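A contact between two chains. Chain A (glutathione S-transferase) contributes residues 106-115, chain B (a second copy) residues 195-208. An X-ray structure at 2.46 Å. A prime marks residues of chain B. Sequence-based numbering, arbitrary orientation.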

# COMPACT_ATOMS: atom_id res chain seq x y z
N PRO A 106 8.60 -8.41 -13.92
CA PRO A 106 8.07 -7.16 -14.51
C PRO A 106 6.58 -6.96 -14.33
O PRO A 106 6.15 -5.81 -14.15
N GLU A 107 5.77 -8.02 -14.40
CA GLU A 107 4.34 -7.86 -14.21
C GLU A 107 3.99 -7.41 -12.80
O GLU A 107 2.86 -6.96 -12.58
N THR A 108 4.92 -7.51 -11.85
CA THR A 108 4.71 -7.15 -10.46
C THR A 108 5.33 -5.81 -10.08
O THR A 108 5.32 -5.45 -8.90
N ASP A 109 5.87 -5.07 -11.04
CA ASP A 109 6.72 -3.93 -10.69
C ASP A 109 5.90 -2.79 -10.10
O ASP A 109 6.28 -2.21 -9.07
N ALA A 110 4.79 -2.44 -10.75
CA ALA A 110 3.92 -1.41 -10.19
C ALA A 110 3.29 -1.86 -8.88
O ALA A 110 3.19 -1.08 -7.93
N LEU A 111 2.91 -3.13 -8.78
CA LEU A 111 2.36 -3.65 -7.53
C LEU A 111 3.39 -3.62 -6.41
O LEU A 111 3.04 -3.35 -5.25
N HIS A 112 4.66 -3.89 -6.74
CA HIS A 112 5.73 -3.76 -5.74
C HIS A 112 5.83 -2.32 -5.25
O HIS A 112 5.93 -2.08 -4.04
N ALA A 113 5.83 -1.37 -6.17
CA ALA A 113 5.92 0.03 -5.76
C ALA A 113 4.76 0.40 -4.87
O ALA A 113 4.92 1.17 -3.91
N ALA A 114 3.57 -0.14 -5.17
CA ALA A 114 2.43 0.09 -4.29
C ALA A 114 2.64 -0.62 -2.96
O ALA A 114 2.30 -0.09 -1.90
N PHE A 115 3.21 -1.82 -2.98
CA PHE A 115 3.46 -2.51 -1.73
C PHE A 115 4.39 -1.69 -0.85
O PHE A 115 4.17 -1.57 0.36
N ASP B 195 6.15 3.79 -18.32
CA ASP B 195 4.93 4.46 -17.85
C ASP B 195 3.72 3.64 -18.30
O ASP B 195 3.28 3.74 -19.44
N LYS B 196 3.15 2.86 -17.39
CA LYS B 196 2.01 2.03 -17.73
C LYS B 196 0.70 2.72 -17.41
O LYS B 196 0.63 3.67 -16.62
N LEU B 197 -0.36 2.23 -18.06
CA LEU B 197 -1.73 2.48 -17.66
C LEU B 197 -2.31 1.34 -16.85
O LEU B 197 -3.29 1.56 -16.13
N LEU B 198 -1.72 0.15 -16.95
CA LEU B 198 -2.19 -1.04 -16.26
C LEU B 198 -1.07 -1.63 -15.41
O LEU B 198 0.08 -1.72 -15.85
N PHE B 199 -1.44 -2.06 -14.21
CA PHE B 199 -0.44 -2.45 -13.22
C PHE B 199 0.42 -3.61 -13.69
O PHE B 199 1.64 -3.60 -13.48
N LEU B 200 -0.18 -4.60 -14.35
CA LEU B 200 0.54 -5.77 -14.87
C LEU B 200 1.22 -5.51 -16.22
O LEU B 200 1.76 -6.44 -16.82
N GLY B 201 1.22 -4.27 -16.71
CA GLY B 201 1.75 -4.03 -18.03
C GLY B 201 0.69 -4.00 -19.12
O GLY B 201 0.15 -2.93 -19.44
N ASP B 202 0.36 -5.17 -19.68
CA ASP B 202 -0.50 -5.27 -20.85
C ASP B 202 -1.90 -5.74 -20.53
O ASP B 202 -2.84 -5.42 -21.27
N LYS B 203 -2.05 -6.53 -19.47
CA LYS B 203 -3.31 -7.18 -19.15
C LYS B 203 -4.01 -6.49 -17.97
O LYS B 203 -3.37 -6.01 -17.03
N VAL B 204 -5.34 -6.51 -18.01
CA VAL B 204 -6.14 -5.86 -16.99
C VAL B 204 -6.07 -6.66 -15.69
O VAL B 204 -6.07 -7.90 -15.69
N SER B 205 -5.94 -5.95 -14.57
CA SER B 205 -5.95 -6.57 -13.26
C SER B 205 -7.00 -5.88 -12.40
O SER B 205 -7.52 -4.82 -12.76
N TYR B 206 -7.28 -6.49 -11.25
CA TYR B 206 -8.24 -5.88 -10.34
C TYR B 206 -7.74 -4.54 -9.81
O TYR B 206 -8.55 -3.65 -9.54
N ALA B 207 -6.43 -4.36 -9.71
CA ALA B 207 -5.91 -3.06 -9.28
C ALA B 207 -6.36 -1.94 -10.23
O ALA B 207 -6.82 -0.89 -9.77
N ASP B 208 -6.26 -2.17 -11.55
CA ASP B 208 -6.75 -1.16 -12.50
C ASP B 208 -8.24 -0.90 -12.29
O ASP B 208 -8.70 0.25 -12.36

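The contact sets the start of a chain A helix against a loop of chain B. The chain B loop is braced by a type I turn from Leu198′ to Gly201′, and the tip of this turn meets Glu107 and Ala110.

Phe199′ is the main apolar piece. Its CA-to-CB bond points toward chain A, and chi1 lies at -97°, between wells, with chi2 at 79°. This places the ring against the helix, with Phe199′ CD2 3.4 Å from Ala110 CB and 3.9 Å from Leu111 CG. Ala110 also points toward chain B, and its methyl is the atom the ring meets. One helical turn on, Ala114 CB lies 4.4 Å from Phe199′ CE2. The backbone of Phe199′ is held from within chain B, where Phe199′ N donates to Asp208′ OD1 at 2.8 Å. Asp208′ is m, and Asp208′ OD2 accepts from Ser205′ N at 2.9 Å, so one carboxylate ties the loop to the start of the next helix.

Leu111 leaves its backbone sideways, but its m, t conformation brings its end nearer to chain B. Leu111 CD1 is 4.0 Å from Leu200′ CD2, and Leu111 CD2 is 4.5 Å from Ala207′ CB. Leu200′ is also m, t. Leu200′ CD2 comes to 3.0 Å from Glu107 O, a tight approach, while Leu200′ CA makes a CA-H...O contact of 3.5 Å to Glu107 O.

No direct hydrogen bond crosses between the stretches. Water 1 fills the gap instead. It donates to Glu107 O and to Phe199′ O, both at 2.5 Å, and accepts from Leu111 N at 3.2 Å. It thus joins two carbonyl oxygens, Glu107 O and Phe199′ O, that are themselves 3.7 Å apart.

Charged side chains add two further links. Glu107 is m, t with chi3 at 13°, and its extended chain puts Glu107 OE2 3.6 Å from Lys203′ NZ, a long salt bridge. Lys203′ bends through m, p, p and finishes t, which brings its end nearer to chain A than its sideways start suggests. Lys203′ NZ also makes a weak hydrogen bond to Leu200′ O at 3.4 Å and a long salt bridge to Asp202′ OD2 at 3.6 Å. Lys196′ points toward chain A, with chi3 off at -132° and chi4 p. Lys196′ NZ stops 4.4 Å from Asp109 OD1, beyond a salt bridge. Water 2 spans the space, donating to Asp109 OD1 and accepting from Lys196′ NZ, each at 2.5 Å. Asp109 is t, and its OD2 is bonded elsewhere in the structure.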

# COMPACT_ATOMS: atom_id res chain seq x y z
CB PRO A 106 8.45 -7.29 -15.99
CG PRO A 106 9.65 -8.13 -15.98
CD PRO A 106 9.49 -9.12 -14.85
CB GLU A 107 3.61 -9.17 -14.52
CG GLU A 107 3.44 -9.46 -15.99
CD GLU A 107 2.49 -10.63 -16.26
OE1 GLU A 107 1.77 -11.06 -15.33
OE2 GLU A 107 2.46 -11.10 -17.42
CB THR A 108 5.26 -8.22 -9.52
OG1 THR A 108 6.70 -8.24 -9.62
CG2 THR A 108 4.69 -9.59 -9.88
CB ASP A 109 7.49 -3.46 -11.92
CG ASP A 109 8.37 -2.28 -11.60
OD1 ASP A 109 7.86 -1.15 -11.55
OD2 ASP A 109 9.58 -2.51 -11.41
CB ALA A 110 2.87 -1.00 -11.22
CB LEU A 111 1.84 -5.07 -7.73
CG LEU A 111 0.47 -5.10 -8.37
CD1 LEU A 111 0.10 -6.52 -8.80
CD2 LEU A 111 -0.54 -4.57 -7.38
CB HIS A 112 7.07 -4.21 -6.32
CG HIS A 112 7.45 -5.62 -5.97
ND1 HIS A 112 7.12 -6.69 -6.77
CD2 HIS A 112 8.12 -6.12 -4.91
CE1 HIS A 112 7.58 -7.80 -6.21
NE2 HIS A 112 8.20 -7.48 -5.08
CB ALA A 113 5.97 0.94 -6.98
CB ALA A 114 1.15 -0.38 -4.96
CB PHE A 115 4.04 -3.90 -1.99
CG PHE A 115 4.71 -4.52 -0.79
CD1 PHE A 115 3.97 -5.23 0.14
CD2 PHE A 115 6.08 -4.37 -0.58
CE1 PHE A 115 4.59 -5.80 1.25
CE2 PHE A 115 6.71 -4.94 0.53
CZ PHE A 115 5.96 -5.65 1.45
CB ASP B 195 4.83 5.89 -18.37
CG ASP B 195 3.71 6.71 -17.67
OD1 ASP B 195 3.21 6.24 -16.63
OD2 ASP B 195 3.34 7.80 -18.14
CB LYS B 196 2.05 0.69 -16.99
CG LYS B 196 3.28 -0.13 -17.21
CD LYS B 196 3.45 -1.01 -15.99
CE LYS B 196 4.87 -0.96 -15.47
NZ LYS B 196 5.27 0.31 -14.82
CB LEU B 197 -2.61 2.71 -18.89
CG LEU B 197 -2.34 4.04 -19.59
CD1 LEU B 197 -3.07 4.03 -20.94
CD2 LEU B 197 -2.79 5.20 -18.71
CB LEU B 198 -2.66 -2.10 -17.25
CG LEU B 198 -3.71 -1.63 -18.24
CD1 LEU B 198 -4.21 -2.84 -18.97
CD2 LEU B 198 -4.82 -0.92 -17.51
CB PHE B 199 -1.13 -2.78 -11.90
CG PHE B 199 -1.14 -1.63 -10.95
CD1 PHE B 199 -2.04 -0.59 -11.11
CD2 PHE B 199 -0.21 -1.55 -9.94
CE1 PHE B 199 -2.04 0.48 -10.28
CE2 PHE B 199 -0.21 -0.49 -9.12
CZ PHE B 199 -1.13 0.54 -9.29
CB LEU B 200 -0.41 -6.97 -15.01
CG LEU B 200 -1.08 -7.50 -13.72
CD1 LEU B 200 -1.84 -8.81 -13.89
CD2 LEU B 200 -0.05 -7.66 -12.64
CB ASP B 202 0.09 -6.27 -21.86
CG ASP B 202 1.43 -5.85 -22.40
OD1 ASP B 202 1.63 -4.67 -22.73
OD2 ASP B 202 2.28 -6.75 -22.49
CB LYS B 203 -3.13 -8.67 -18.81
CG LYS B 203 -2.52 -9.62 -19.89
CD LYS B 203 -1.12 -9.27 -20.37
CE LYS B 203 -0.17 -9.08 -19.15
NZ LYS B 203 1.14 -8.43 -19.48
CB VAL B 204 -7.59 -5.69 -17.48
CG1 VAL B 204 -8.56 -5.51 -16.29
CG2 VAL B 204 -7.66 -4.48 -18.39
CB SER B 205 -4.59 -6.47 -12.58
OG SER B 205 -4.27 -5.10 -12.43
CB TYR B 206 -8.57 -6.84 -9.20
CG TYR B 206 -9.56 -6.27 -8.21
CD1 TYR B 206 -10.86 -6.00 -8.61
CD2 TYR B 206 -9.20 -5.98 -6.89
CE1 TYR B 206 -11.79 -5.46 -7.72
CE2 TYR B 206 -10.13 -5.45 -5.99
CZ TYR B 206 -11.43 -5.19 -6.42
OH TYR B 206 -12.37 -4.65 -5.57
CB ALA B 207 -4.39 -3.11 -9.14
CB ASP B 208 -6.50 -1.62 -13.94
CG ASP B 208 -5.09 -2.16 -14.17
OD1 ASP B 208 -4.11 -1.54 -13.70
OD2 ASP B 208 -4.96 -3.21 -14.82
O HOH W 1 2.15 -4.84 -11.36
O HOH W 2 6.05 0.31 -12.47